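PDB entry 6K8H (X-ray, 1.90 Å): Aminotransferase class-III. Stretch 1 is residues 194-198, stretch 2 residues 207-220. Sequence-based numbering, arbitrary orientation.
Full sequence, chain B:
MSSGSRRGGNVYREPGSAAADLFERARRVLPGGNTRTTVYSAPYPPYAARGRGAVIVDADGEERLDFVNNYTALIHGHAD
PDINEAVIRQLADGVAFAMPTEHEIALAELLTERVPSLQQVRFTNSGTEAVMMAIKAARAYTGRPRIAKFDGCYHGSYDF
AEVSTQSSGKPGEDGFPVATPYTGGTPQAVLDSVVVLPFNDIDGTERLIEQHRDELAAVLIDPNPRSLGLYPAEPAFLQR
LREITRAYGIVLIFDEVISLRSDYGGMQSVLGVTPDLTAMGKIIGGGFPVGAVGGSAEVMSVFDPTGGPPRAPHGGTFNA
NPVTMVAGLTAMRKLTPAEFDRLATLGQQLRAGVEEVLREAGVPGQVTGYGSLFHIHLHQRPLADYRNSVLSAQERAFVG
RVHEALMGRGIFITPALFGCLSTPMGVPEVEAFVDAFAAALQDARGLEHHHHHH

Stretch 1 194-198: VVVLP
Stretch 2, residues 207-220: RLIEQHRDELAAVL

How do the two backbones lie against each other? Residues 194-197 form an extended strand, with phi near -100° and psi near 120° that opens to 156° at Leu197. Residues 207-211 are the end of a helix, with phi/psi close to -64/-40, and run almost antiparallel to the strand: the N-to-C directions make 158°, and the axes approach to 9.2 Å. The register is set by Leu197 and Leu208, whose CA atoms lie 7.0 Å apart. His212 N still bonds back to Leu208 O at 3.1 Å, but His212 itself leaves helical geometry at -114/23. The chain then passes through a loop into strand 216-220, extended apart from Ala217 at -72/-38.

Which bump fills the central hollow? Leu208, m at chi1 and t at chi2, points toward the strand and sits among Val195, Val196, Leu197 and Pro198. Its CB lies 3.6 Å from Leu197 CD2 and 4.3 Å from Val195 CG1, while its CD1 reaches 3.6 Å from Val196 O and 4.1 Å from Pro198 CD. The proline ring is C-gamma endo. Val196 takes part through its backbone, since its side chain points away, as does that of Val194.

What does Val195 do at the other end? It points toward the second stretch, chi1 t at 176°. Val195 CG1 lies near Leu208 and also 3.9 Å from His212 CD2, while Val195 CG2 rests over one face of the His212 ring, 3.8 Å from the centroid and 12° off the normal, a CH-pi contact between a methyl and a flat aromatic surface. His212 presents that face with chi1 -60° (m) and chi2 -88°. The same CG2 also touches Leu216 CD2 at 4.0 Å, so the methyl has the imidazole and a leucine tip as neighbours. Leu216, m then t, starts sideways but brings its end nearer.

How does Leu197 link the helix to the second strand? Its CB points sideways, yet chi1 -47° (m) and chi2 167° (t) bring its end in. Leu197 CD2 lies 4.2 Å from Ile209 CG1 and also packs against Leu208; Leu197 CD1 lies 4.3 Å from Ile209 CD1 and 3.9 Å from Val219 CG1, so it touches both the helix and the second strand. Ile209 is m, t and Val219 is t.

What holds the contact together? No hydrogen bond crosses it; hydrocarbon packing and the one CH-pi contact join the stretches, burying 326 Å² in all. The salt bridge between Arg213 NH1 and Glu210 OE2, 3.5 Å, lies within the second stretch.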

# COMPACT_ATOMS: atom_id res chain seq x y z
N VAL B 194 6.37 6.95 20.46
CA VAL B 194 5.27 5.99 20.60
C VAL B 194 5.12 5.63 22.08
O VAL B 194 6.09 5.21 22.72
CB VAL B 194 5.48 4.73 19.74
CG1 VAL B 194 4.30 3.77 19.91
CG2 VAL B 194 5.62 5.12 18.28
N VAL B 195 3.93 5.86 22.62
CA VAL B 195 3.58 5.48 23.99
C VAL B 195 2.93 4.10 23.95
O VAL B 195 1.87 3.93 23.34
CB VAL B 195 2.63 6.51 24.62
CG1 VAL B 195 2.19 6.06 26.04
CG2 VAL B 195 3.26 7.90 24.68
N VAL B 196 3.55 3.12 24.61
CA VAL B 196 3.11 1.72 24.56
C VAL B 196 2.30 1.41 25.82
O VAL B 196 2.83 1.46 26.93
CB VAL B 196 4.30 0.76 24.41
CG1 VAL B 196 3.78 -0.65 24.18
CG2 VAL B 196 5.19 1.17 23.23
N LEU B 197 1.03 1.06 25.63
CA LEU B 197 0.01 0.83 26.64
C LEU B 197 -0.21 -0.66 26.87
O LEU B 197 0.08 -1.48 25.99
CB LEU B 197 -1.32 1.48 26.24
CG LEU B 197 -1.27 2.92 25.72
CD1 LEU B 197 -2.59 3.29 25.07
CD2 LEU B 197 -0.95 3.87 26.85
N PRO B 198 -0.71 -1.04 28.04
CA PRO B 198 -1.04 -2.46 28.29
C PRO B 198 -2.47 -2.83 27.92
O PRO B 198 -3.43 -2.30 28.51
CB PRO B 198 -0.80 -2.60 29.80
CG PRO B 198 -1.06 -1.22 30.37
CD PRO B 198 -0.75 -0.22 29.27
N ARG B 207 -3.14 5.74 33.35
CA ARG B 207 -2.01 6.49 33.91
C ARG B 207 -1.07 6.97 32.81
O ARG B 207 -0.58 8.11 32.85
CB ARG B 207 -1.27 5.63 34.94
CG ARG B 207 -2.01 5.39 36.26
CD ARG B 207 -1.13 4.57 37.23
NE ARG B 207 -1.22 3.13 36.96
CZ ARG B 207 -0.21 2.27 37.05
NH1 ARG B 207 1.00 2.69 37.39
NH2 ARG B 207 -0.40 0.97 36.78
N LEU B 208 -0.81 6.12 31.81
CA LEU B 208 0.07 6.52 30.71
C LEU B 208 -0.56 7.60 29.84
O LEU B 208 0.13 8.55 29.43
CB LEU B 208 0.44 5.30 29.88
CG LEU B 208 1.57 4.47 30.49
CD1 LEU B 208 1.62 3.08 29.85
CD2 LEU B 208 2.91 5.18 30.32
N ILE B 209 -1.84 7.48 29.52
CA ILE B 209 -2.49 8.54 28.70
C ILE B 209 -2.48 9.87 29.47
O ILE B 209 -2.15 10.90 28.88
CB ILE B 209 -3.89 8.11 28.25
CG1 ILE B 209 -3.79 6.99 27.21
CG2 ILE B 209 -4.67 9.30 27.73
CD1 ILE B 209 -5.07 6.26 26.95
N GLU B 210 -2.75 9.80 30.77
CA GLU B 210 -2.82 11.01 31.62
C GLU B 210 -1.47 11.73 31.60
O GLU B 210 -1.43 12.93 31.41
CB GLU B 210 -3.18 10.56 33.04
CG GLU B 210 -4.26 11.40 33.67
CD GLU B 210 -3.80 12.82 33.83
OE1 GLU B 210 -2.59 13.02 33.78
OE2 GLU B 210 -4.64 13.72 33.98
N GLN B 211 -0.40 10.95 31.70
CA GLN B 211 1.01 11.40 31.74
C GLN B 211 1.39 12.09 30.42
O GLN B 211 2.16 13.04 30.48
CB GLN B 211 1.89 10.17 31.98
CG GLN B 211 3.38 10.44 31.92
CD GLN B 211 4.18 9.32 32.52
OE1 GLN B 211 5.40 9.26 32.37
NE2 GLN B 211 3.51 8.43 33.24
N HIS B 212 0.85 11.60 29.30
CA HIS B 212 1.25 12.10 27.98
C HIS B 212 0.13 12.84 27.26
O HIS B 212 0.15 12.94 26.03
CB HIS B 212 1.74 10.95 27.09
CG HIS B 212 2.92 10.21 27.63
ND1 HIS B 212 4.22 10.61 27.39
CD2 HIS B 212 3.01 9.10 28.40
CE1 HIS B 212 5.05 9.76 27.98
NE2 HIS B 212 4.34 8.84 28.60
N ARG B 213 -0.84 13.36 28.01
CA ARG B 213 -2.10 13.81 27.41
C ARG B 213 -1.92 14.99 26.46
O ARG B 213 -2.69 15.14 25.51
CB ARG B 213 -3.08 14.18 28.50
CG ARG B 213 -2.53 15.22 29.46
CD ARG B 213 -3.52 15.52 30.57
NE ARG B 213 -4.61 16.36 30.09
CZ ARG B 213 -5.58 16.85 30.87
NH1 ARG B 213 -5.60 16.57 32.17
NH2 ARG B 213 -6.53 17.60 30.34
N ASP B 214 -0.90 15.83 26.67
CA ASP B 214 -0.78 17.02 25.82
C ASP B 214 -0.08 16.73 24.51
O ASP B 214 -0.23 17.49 23.55
CB ASP B 214 -0.01 18.10 26.55
CG ASP B 214 -0.82 18.73 27.67
OD1 ASP B 214 -2.07 18.67 27.58
OD2 ASP B 214 -0.22 19.28 28.62
N GLU B 215 0.66 15.61 24.45
CA GLU B 215 1.44 15.24 23.23
C GLU B 215 0.79 14.12 22.40
O GLU B 215 1.33 13.80 21.32
CB GLU B 215 2.83 14.70 23.62
CG GLU B 215 3.39 15.25 24.92
CD GLU B 215 4.49 14.42 25.57
OE1 GLU B 215 5.20 13.71 24.84
OE2 GLU B 215 4.62 14.48 26.81
N LEU B 216 -0.33 13.56 22.83
CA LEU B 216 -0.87 12.38 22.16
C LEU B 216 -1.91 12.81 21.15
O LEU B 216 -3.00 13.26 21.52
CB LEU B 216 -1.48 11.41 23.18
CG LEU B 216 -0.59 10.39 23.87
CD1 LEU B 216 -1.40 9.58 24.88
CD2 LEU B 216 0.07 9.47 22.84
N ALA B 217 -1.59 12.64 19.86
CA ALA B 217 -2.58 12.83 18.80
C ALA B 217 -3.62 11.72 18.76
O ALA B 217 -4.80 11.98 18.49
CB ALA B 217 -1.89 12.92 17.44
N ALA B 218 -3.21 10.48 19.02
CA ALA B 218 -4.10 9.34 18.84
C ALA B 218 -3.73 8.19 19.76
O ALA B 218 -2.58 8.03 20.16
CB ALA B 218 -4.07 8.82 17.39
N VAL B 219 -4.74 7.37 20.06
CA VAL B 219 -4.56 6.02 20.59
C VAL B 219 -5.07 5.05 19.53
O VAL B 219 -6.23 5.14 19.10
CB VAL B 219 -5.31 5.80 21.92
CG1 VAL B 219 -5.20 4.33 22.33
CG2 VAL B 219 -4.81 6.71 23.02
N LEU B 220 -4.22 4.11 19.12
CA LEU B 220 -4.57 3.13 18.11
C LEU B 220 -4.78 1.79 18.80
O LEU B 220 -3.92 1.35 19.57
CB LEU B 220 -3.46 3.04 17.05
CG LEU B 220 -3.41 1.89 16.06
CD1 LEU B 220 -4.47 2.10 14.98
CD2 LEU B 220 -2.01 1.85 15.48